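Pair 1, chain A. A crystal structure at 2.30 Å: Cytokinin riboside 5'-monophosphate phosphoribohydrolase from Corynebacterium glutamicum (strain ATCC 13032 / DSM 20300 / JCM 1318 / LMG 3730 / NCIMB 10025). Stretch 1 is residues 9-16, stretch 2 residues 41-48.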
# COMPACT_ATOMS: atom_id res chain seq x y z
N THR A 9 5.72 3.72 25.66
CA THR A 9 6.13 2.31 25.69
C THR A 9 5.21 1.50 24.80
O THR A 9 4.15 1.95 24.34
CB THR A 9 6.11 1.71 27.13
OG1 THR A 9 4.85 1.97 27.77
CG2 THR A 9 7.25 2.32 27.96
N LEU A 10 5.64 0.27 24.59
CA LEU A 10 4.94 -0.66 23.74
C LEU A 10 3.86 -1.40 24.53
O LEU A 10 4.09 -2.50 25.03
CB LEU A 10 5.96 -1.64 23.13
CG LEU A 10 5.39 -2.46 21.98
CD1 LEU A 10 5.27 -1.60 20.74
CD2 LEU A 10 6.23 -3.67 21.70
N GLN A 11 2.68 -0.81 24.61
CA GLN A 11 1.52 -1.41 25.29
C GLN A 11 0.53 -2.04 24.31
O GLN A 11 -0.14 -3.03 24.64
CB GLN A 11 0.85 -0.36 26.19
CG GLN A 11 1.90 0.36 27.05
CD GLN A 11 1.34 1.00 28.29
OE1 GLN A 11 0.33 1.69 28.24
NE2 GLN A 11 2.01 0.81 29.42
N ARG A 12 0.46 -1.49 23.10
CA ARG A 12 -0.36 -2.08 22.06
C ARG A 12 0.41 -2.21 20.80
O ARG A 12 1.22 -1.35 20.46
CB ARG A 12 -1.58 -1.22 21.82
CG ARG A 12 -2.66 -1.39 22.89
CD ARG A 12 -3.32 -0.08 23.21
NE ARG A 12 -2.32 0.84 23.76
CZ ARG A 12 -2.34 2.17 23.69
NH1 ARG A 12 -3.34 2.81 23.06
NH2 ARG A 12 -1.35 2.88 24.24
N VAL A 13 0.14 -3.30 20.08
CA VAL A 13 0.59 -3.41 18.71
C VAL A 13 -0.56 -3.50 17.75
O VAL A 13 -1.53 -4.28 17.96
CB VAL A 13 1.51 -4.62 18.45
CG1 VAL A 13 2.85 -4.42 19.16
CG2 VAL A 13 0.80 -5.95 18.76
N THR A 14 -0.43 -2.73 16.66
CA THR A 14 -1.41 -2.73 15.59
C THR A 14 -0.95 -3.78 14.63
O THR A 14 0.19 -3.74 14.20
CB THR A 14 -1.52 -1.35 14.92
OG1 THR A 14 -2.03 -0.43 15.87
CG2 THR A 14 -2.46 -1.36 13.74
N VAL A 15 -1.80 -4.73 14.33
CA VAL A 15 -1.40 -5.84 13.48
C VAL A 15 -2.10 -5.85 12.14
O VAL A 15 -3.32 -5.75 12.08
CB VAL A 15 -1.58 -7.18 14.19
CG1 VAL A 15 -1.15 -8.32 13.27
CG2 VAL A 15 -0.69 -7.19 15.43
N PHE A 16 -1.33 -5.92 11.06
CA PHE A 16 -1.92 -6.03 9.72
C PHE A 16 -1.75 -7.48 9.28
O PHE A 16 -0.60 -8.01 9.33
CB PHE A 16 -1.18 -5.14 8.71
CG PHE A 16 -1.04 -3.70 9.12
CD1 PHE A 16 -2.10 -3.00 9.68
CD2 PHE A 16 0.14 -3.01 8.85
CE1 PHE A 16 -1.96 -1.66 10.03
CE2 PHE A 16 0.26 -1.65 9.17
CZ PHE A 16 -0.78 -0.98 9.77
N ARG A 41 3.92 -10.62 27.62
CA ARG A 41 4.65 -9.39 27.94
C ARG A 41 3.74 -8.22 28.28
O ARG A 41 4.20 -7.08 28.34
CB ARG A 41 5.59 -9.02 26.79
CG ARG A 41 6.78 -9.98 26.59
CD ARG A 41 7.19 -10.07 25.11
NE ARG A 41 8.61 -10.30 24.81
CZ ARG A 41 9.29 -11.43 25.06
NH1 ARG A 41 8.73 -12.46 25.70
NH2 ARG A 41 10.57 -11.50 24.68
N GLY A 42 2.46 -8.47 28.52
CA GLY A 42 1.53 -7.39 28.76
C GLY A 42 1.12 -6.54 27.55
O GLY A 42 0.61 -5.43 27.72
N ILE A 43 1.27 -7.07 26.32
CA ILE A 43 0.96 -6.31 25.13
C ILE A 43 -0.41 -6.73 24.53
O ILE A 43 -0.66 -7.93 24.37
CB ILE A 43 2.08 -6.46 24.10
CG1 ILE A 43 3.40 -5.87 24.66
CG2 ILE A 43 1.65 -5.84 22.78
CD1 ILE A 43 4.62 -6.24 23.83
N ASP A 44 -1.25 -5.74 24.18
CA ASP A 44 -2.54 -5.98 23.54
C ASP A 44 -2.62 -5.68 22.03
O ASP A 44 -1.75 -5.04 21.46
CB ASP A 44 -3.61 -5.21 24.30
CG ASP A 44 -3.81 -5.75 25.72
OD1 ASP A 44 -3.83 -7.02 25.92
OD2 ASP A 44 -3.92 -4.90 26.62
N LEU A 45 -3.70 -6.17 21.43
CA LEU A 45 -3.93 -6.17 19.98
C LEU A 45 -4.81 -5.00 19.51
O LEU A 45 -5.91 -4.77 20.02
CB LEU A 45 -4.60 -7.49 19.55
CG LEU A 45 -5.02 -7.64 18.08
CD1 LEU A 45 -3.83 -7.41 17.17
CD2 LEU A 45 -5.60 -9.00 17.78
N VAL A 46 -4.34 -4.29 18.51
CA VAL A 46 -5.20 -3.41 17.75
C VAL A 46 -5.15 -3.97 16.35
O VAL A 46 -4.04 -4.20 15.82
CB VAL A 46 -4.69 -1.99 17.71
CG1 VAL A 46 -5.67 -1.13 16.93
CG2 VAL A 46 -4.52 -1.44 19.14
N TYR A 47 -6.31 -4.19 15.76
CA TYR A 47 -6.37 -4.74 14.38
C TYR A 47 -7.66 -4.30 13.70
O TYR A 47 -8.46 -3.56 14.28
CB TYR A 47 -6.18 -6.26 14.38
CG TYR A 47 -7.46 -7.05 14.59
CD1 TYR A 47 -8.32 -6.76 15.64
CD2 TYR A 47 -7.80 -8.09 13.75
CE1 TYR A 47 -9.49 -7.45 15.82
CE2 TYR A 47 -8.97 -8.80 13.94
CZ TYR A 47 -9.82 -8.46 14.95
OH TYR A 47 -10.98 -9.17 15.15
N GLY A 48 -7.84 -4.72 12.44
CA GLY A 48 -8.92 -4.24 11.63
C GLY A 48 -10.28 -4.86 11.88
O GLY A 48 -11.20 -4.58 11.11
O HOH W 1 -1.79 -2.96 27.14
O HOH W 2 -5.84 -5.91 11.05

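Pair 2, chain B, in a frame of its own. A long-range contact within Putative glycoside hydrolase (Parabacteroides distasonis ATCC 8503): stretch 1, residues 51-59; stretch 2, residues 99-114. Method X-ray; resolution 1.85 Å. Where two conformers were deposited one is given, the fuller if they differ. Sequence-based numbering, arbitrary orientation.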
# COMPACT_ATOMS: atom_id res chain seq x y z
N TYR B 51 -12.79 -0.71 9.51
CA TYR B 51 -11.83 -1.29 8.57
C TYR B 51 -11.77 -2.80 8.86
O TYR B 51 -11.87 -3.22 10.01
CB TYR B 51 -10.41 -0.66 8.70
CG TYR B 51 -10.45 0.79 8.34
CD1 TYR B 51 -10.38 1.19 7.02
CD2 TYR B 51 -10.66 1.77 9.32
CE1 TYR B 51 -10.53 2.55 6.67
CE2 TYR B 51 -10.79 3.15 8.98
CZ TYR B 51 -10.72 3.51 7.66
OH TYR B 51 -10.90 4.84 7.30
N ASN B 52 -11.66 -3.60 7.81
CA ASN B 52 -11.55 -5.05 7.95
C ASN B 52 -10.43 -5.68 7.11
O ASN B 52 -10.42 -6.87 6.87
CB ASN B 52 -12.90 -5.76 7.77
CG ASN B 52 -13.54 -5.52 6.42
OD1 ASN B 52 -13.06 -4.70 5.61
ND2 ASN B 52 -14.60 -6.29 6.14
N ALA B 53 -9.46 -4.86 6.70
CA ALA B 53 -8.27 -5.35 6.00
C ALA B 53 -7.09 -4.40 6.30
O ALA B 53 -7.30 -3.22 6.58
CB ALA B 53 -8.53 -5.46 4.45
N ILE B 54 -5.88 -4.93 6.27
CA ILE B 54 -4.65 -4.17 6.49
C ILE B 54 -3.61 -4.65 5.48
O ILE B 54 -3.56 -5.83 5.17
CB ILE B 54 -4.10 -4.43 7.92
CG1 ILE B 54 -5.18 -4.21 8.98
CG2 ILE B 54 -2.92 -3.58 8.21
CD1 ILE B 54 -4.78 -4.69 10.45
N ARG B 55 -2.84 -3.73 4.95
CA ARG B 55 -1.72 -4.04 4.07
C ARG B 55 -0.44 -3.84 4.90
O ARG B 55 -0.22 -2.77 5.47
CB ARG B 55 -1.74 -3.10 2.87
CG ARG B 55 -0.53 -3.19 2.01
CD ARG B 55 -0.49 -2.14 1.04
NE ARG B 55 0.72 -2.18 0.24
CZ ARG B 55 1.38 -1.11 -0.17
NH1 ARG B 55 0.99 0.12 0.19
NH2 ARG B 55 2.49 -1.26 -0.88
N ILE B 56 0.39 -4.88 5.05
CA ILE B 56 1.57 -4.72 5.85
C ILE B 56 2.81 -5.21 5.11
O ILE B 56 2.75 -5.98 4.15
CB ILE B 56 1.50 -5.48 7.19
CG1 ILE B 56 1.36 -7.01 7.00
CG2 ILE B 56 0.41 -4.98 8.08
CD1 ILE B 56 1.45 -7.80 8.30
N ASP B 57 3.92 -4.75 5.62
CA ASP B 57 5.21 -5.26 5.16
C ASP B 57 5.48 -6.58 5.89
O ASP B 57 5.42 -6.64 7.14
CB ASP B 57 6.31 -4.25 5.45
CG ASP B 57 7.62 -4.60 4.72
OD1 ASP B 57 7.87 -5.79 4.44
OD2 ASP B 57 8.33 -3.65 4.34
N ALA B 58 5.77 -7.64 5.12
CA ALA B 58 6.03 -8.99 5.65
C ALA B 58 7.54 -9.22 5.92
O ALA B 58 7.91 -10.27 6.47
CB ALA B 58 5.55 -10.04 4.65
N TYR B 59 8.39 -8.26 5.49
CA TYR B 59 9.88 -8.38 5.64
C TYR B 59 10.35 -9.77 5.20
O TYR B 59 11.08 -10.46 5.94
CB TYR B 59 10.28 -8.17 7.09
CG TYR B 59 9.97 -6.83 7.74
CD1 TYR B 59 8.73 -6.56 8.28
CD2 TYR B 59 10.97 -5.86 7.89
CE1 TYR B 59 8.47 -5.34 8.92
CE2 TYR B 59 10.71 -4.64 8.51
CZ TYR B 59 9.47 -4.39 9.04
OH TYR B 59 9.21 -3.19 9.68
N PHE B 99 0.78 -11.13 15.08
CA PHE B 99 -0.03 -10.08 14.51
C PHE B 99 -1.14 -10.64 13.60
O PHE B 99 -2.31 -10.21 13.70
CB PHE B 99 0.85 -9.09 13.74
CG PHE B 99 0.08 -7.92 13.17
CD1 PHE B 99 -0.29 -6.88 14.00
CD2 PHE B 99 -0.34 -7.92 11.85
CE1 PHE B 99 -1.03 -5.82 13.51
CE2 PHE B 99 -1.05 -6.86 11.37
CZ PHE B 99 -1.42 -5.82 12.22
N LEU B 100 -0.79 -11.62 12.75
CA LEU B 100 -1.75 -12.25 11.86
C LEU B 100 -2.81 -12.98 12.65
O LEU B 100 -3.98 -12.91 12.26
CB LEU B 100 -1.10 -13.16 10.82
CG LEU B 100 -0.16 -12.53 9.81
CD1 LEU B 100 0.55 -13.64 8.97
CD2 LEU B 100 -0.83 -11.49 8.86
N SER B 101 -2.46 -13.63 13.77
CA SER B 101 -3.45 -14.30 14.60
C SER B 101 -4.47 -13.34 15.19
O SER B 101 -5.68 -13.68 15.32
CB SER B 101 -2.77 -15.07 15.72
OG SER B 101 -1.87 -15.99 15.16
N LYS B 102 -4.01 -12.16 15.55
CA LYS B 102 -4.90 -11.13 16.11
C LYS B 102 -5.84 -10.61 15.02
O LYS B 102 -7.04 -10.33 15.31
CB LYS B 102 -4.12 -9.99 16.78
CG LYS B 102 -3.33 -10.45 18.02
CD LYS B 102 -2.57 -9.28 18.64
CE LYS B 102 -1.63 -9.78 19.81
NZ LYS B 102 -2.29 -10.37 20.98
N CYS B 103 -5.34 -10.51 13.79
CA CYS B 103 -6.19 -10.17 12.65
C CYS B 103 -7.26 -11.22 12.41
O CYS B 103 -8.45 -10.89 12.31
CB CYS B 103 -5.36 -9.95 11.38
SG CYS B 103 -4.33 -8.46 11.52
N LYS B 104 -6.86 -12.50 12.42
CA LYS B 104 -7.79 -13.61 12.19
C LYS B 104 -8.91 -13.63 13.20
O LYS B 104 -10.05 -13.89 12.86
CB LYS B 104 -7.04 -14.93 12.23
CG LYS B 104 -7.89 -16.15 11.99
CD LYS B 104 -6.99 -17.37 11.91
CE LYS B 104 -7.76 -18.64 11.60
NZ LYS B 104 -8.71 -18.95 12.71
N GLU B 105 -8.56 -13.40 14.45
CA GLU B 105 -9.50 -13.40 15.55
C GLU B 105 -10.61 -12.39 15.32
O GLU B 105 -11.70 -12.61 15.77
CB GLU B 105 -8.76 -13.04 16.85
CG GLU B 105 -9.64 -12.82 18.05
N ARG B 106 -10.31 -11.31 14.61
CA ARG B 106 -11.23 -10.21 14.36
C ARG B 106 -11.73 -10.17 12.91
O ARG B 106 -12.30 -9.18 12.50
CB ARG B 106 -10.51 -8.90 14.69
CG ARG B 106 -10.05 -8.72 16.14
CD ARG B 106 -9.13 -7.48 16.32
NE ARG B 106 -8.86 -7.22 17.73
CZ ARG B 106 -8.06 -7.97 18.48
NH1 ARG B 106 -7.42 -9.02 17.98
NH2 ARG B 106 -7.89 -7.68 19.75
N ASP B 107 -11.55 -11.26 12.17
CA ASP B 107 -11.92 -11.31 10.73
C ASP B 107 -11.35 -10.15 9.92
O ASP B 107 -12.05 -9.56 9.11
CB ASP B 107 -13.44 -11.41 10.48
CG ASP B 107 -13.80 -11.51 8.95
OD1 ASP B 107 -12.96 -12.03 8.13
OD2 ASP B 107 -14.91 -11.05 8.55
N ILE B 108 -10.11 -9.79 10.16
CA ILE B 108 -9.41 -8.76 9.40
C ILE B 108 -8.51 -9.58 8.47
O ILE B 108 -7.81 -10.51 8.92
CB ILE B 108 -8.56 -7.85 10.30
CG1 ILE B 108 -9.47 -6.94 11.15
CG2 ILE B 108 -7.69 -6.96 9.50
CD1 ILE B 108 -8.79 -6.32 12.34
N LYS B 109 -8.58 -9.29 7.18
CA LYS B 109 -7.76 -9.96 6.17
C LYS B 109 -6.53 -9.08 5.91
O LYS B 109 -6.55 -7.87 6.11
CB LYS B 109 -8.55 -10.23 4.87
CG LYS B 109 -8.97 -11.70 4.64
CD LYS B 109 -10.06 -12.20 5.42
CE LYS B 109 -10.26 -13.74 5.22
NZ LYS B 109 -10.77 -14.31 3.91
N VAL B 110 -5.43 -9.71 5.53
CA VAL B 110 -4.15 -9.00 5.38
C VAL B 110 -3.49 -9.16 4.02
O VAL B 110 -3.22 -10.27 3.57
CB VAL B 110 -3.14 -9.44 6.50
CG1 VAL B 110 -1.84 -8.66 6.35
CG2 VAL B 110 -3.81 -9.24 7.89
N GLY B 111 -3.21 -8.04 3.39
CA GLY B 111 -2.44 -8.03 2.17
C GLY B 111 -0.97 -7.87 2.54
O GLY B 111 -0.62 -6.99 3.34
N LEU B 112 -0.12 -8.71 1.94
CA LEU B 112 1.31 -8.61 2.20
C LEU B 112 1.99 -7.86 1.07
O LEU B 112 1.66 -8.03 -0.12
CB LEU B 112 1.92 -9.99 2.32
CG LEU B 112 1.35 -10.89 3.40
CD1 LEU B 112 2.10 -12.26 3.32
CD2 LEU B 112 1.39 -10.26 4.82
N SER B 113 2.96 -7.05 1.45
CA SER B 113 3.80 -6.35 0.51
C SER B 113 5.18 -6.25 1.17
O SER B 113 5.40 -6.81 2.25
CB SER B 113 3.21 -4.93 0.27
OG SER B 113 3.88 -4.27 -0.79
N SER B 114 6.08 -5.50 0.55
CA SER B 114 7.36 -5.15 1.20
C SER B 114 7.96 -3.90 0.61
O SER B 114 7.82 -3.63 -0.59
CB SER B 114 8.40 -6.27 1.13
OG SER B 114 9.43 -5.99 2.09
O HOH W 3 -15.11 -8.30 8.43

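Both pairs place two parallel neighbouring strands side by side. The central 14 residues superpose with an RMSD of 0.7 Å. The strand axes approach to 4.6 Å in each pair, at 40° in pair 1 and 25° in pair 2.

The backbone ladder is the same. In pair 1, D44(A) N donates to Q11(A) O (3.0 Å) and V13(A) N to D44(A) O (2.9 Å). V46(A) N then donates to V13(A) O (2.9 Å), and V15(A) N to V46(A) O (2.7 Å). Pair 2 repeats these four bonds at the matched positions: K109(B) N to N52(B) O (3.1 Å), I54(B) N to K109(B) O (3.0 Å), G111(B) N to I54(B) O (2.9 Å) and I56(B) N to G111(B) O (2.9 Å). Within its stretches, pair 2 also has S113(B) N to I56(B) O (2.9 Å) and A58(B) N to S113(B) O (3.0 Å).

I43(A) matches I108(B), and their side-chain centres coincide. Both isoleucines have chi1 m and chi2 t. Each packs on the residue matched at V13(A) and I54(B). V13(A) CG1 lies 4.1 Å from I43(A) CG2; I54(B) CG1 lies 3.8 Å from I108(B) CG2. In pair 2, I54(B) CD1 lies 4.0 Å from F99(B) CZ and 3.9 Å from C103(B) SG, on the helix before the strand. L10(A) adds a second apolar neighbour to I43(A), L10(A) CD2 to I43(A) CD1 3.7 Å. The CA-to-CB bond of its counterpart Y51(B) points sideways, and the end of the side chain leads away; it makes no contact.

V15(A) matches I56(B). In pair 1 the long side chain is on the second strand: L45(A) CD1 comes 3.6 Å from V15(A) CG2. In pair 2 the sizes are reversed. V110(B) is the match of L45(A), and its CG1 lies 3.7 Å from I56(B) CG1. I56(B) CD1 lies 4.0 Å from F99(B) CD2.

The other sheet face differs more. R12(A), T14(A), D44(A) and V46(A) share it in pair 1. R12(A) CB packs 4.0 Å from V46(A) CG2, and T14(A) OG1 lies 3.6 Å from V46(A) CB. Pair 2 has A53(B), R55(B), K109(B) and G111(B) there. G111(B) has no side chain at the valine position. The extended R55(B) projects from this face, and its NH2 makes a weak hydrogen bond to S113(B) OG (3.3 Å).

At the strand entry, Q11(A) matches N52(B). Water 1 lies within hydrogen-bonding reach of Q11(A) O (3.0 Å) and D44(A) OD2 (2.9 Å). Water 3 accepts from N52(B) ND2 (3.1 Å) and its O lies 2.8 Å from D107(B) OD2.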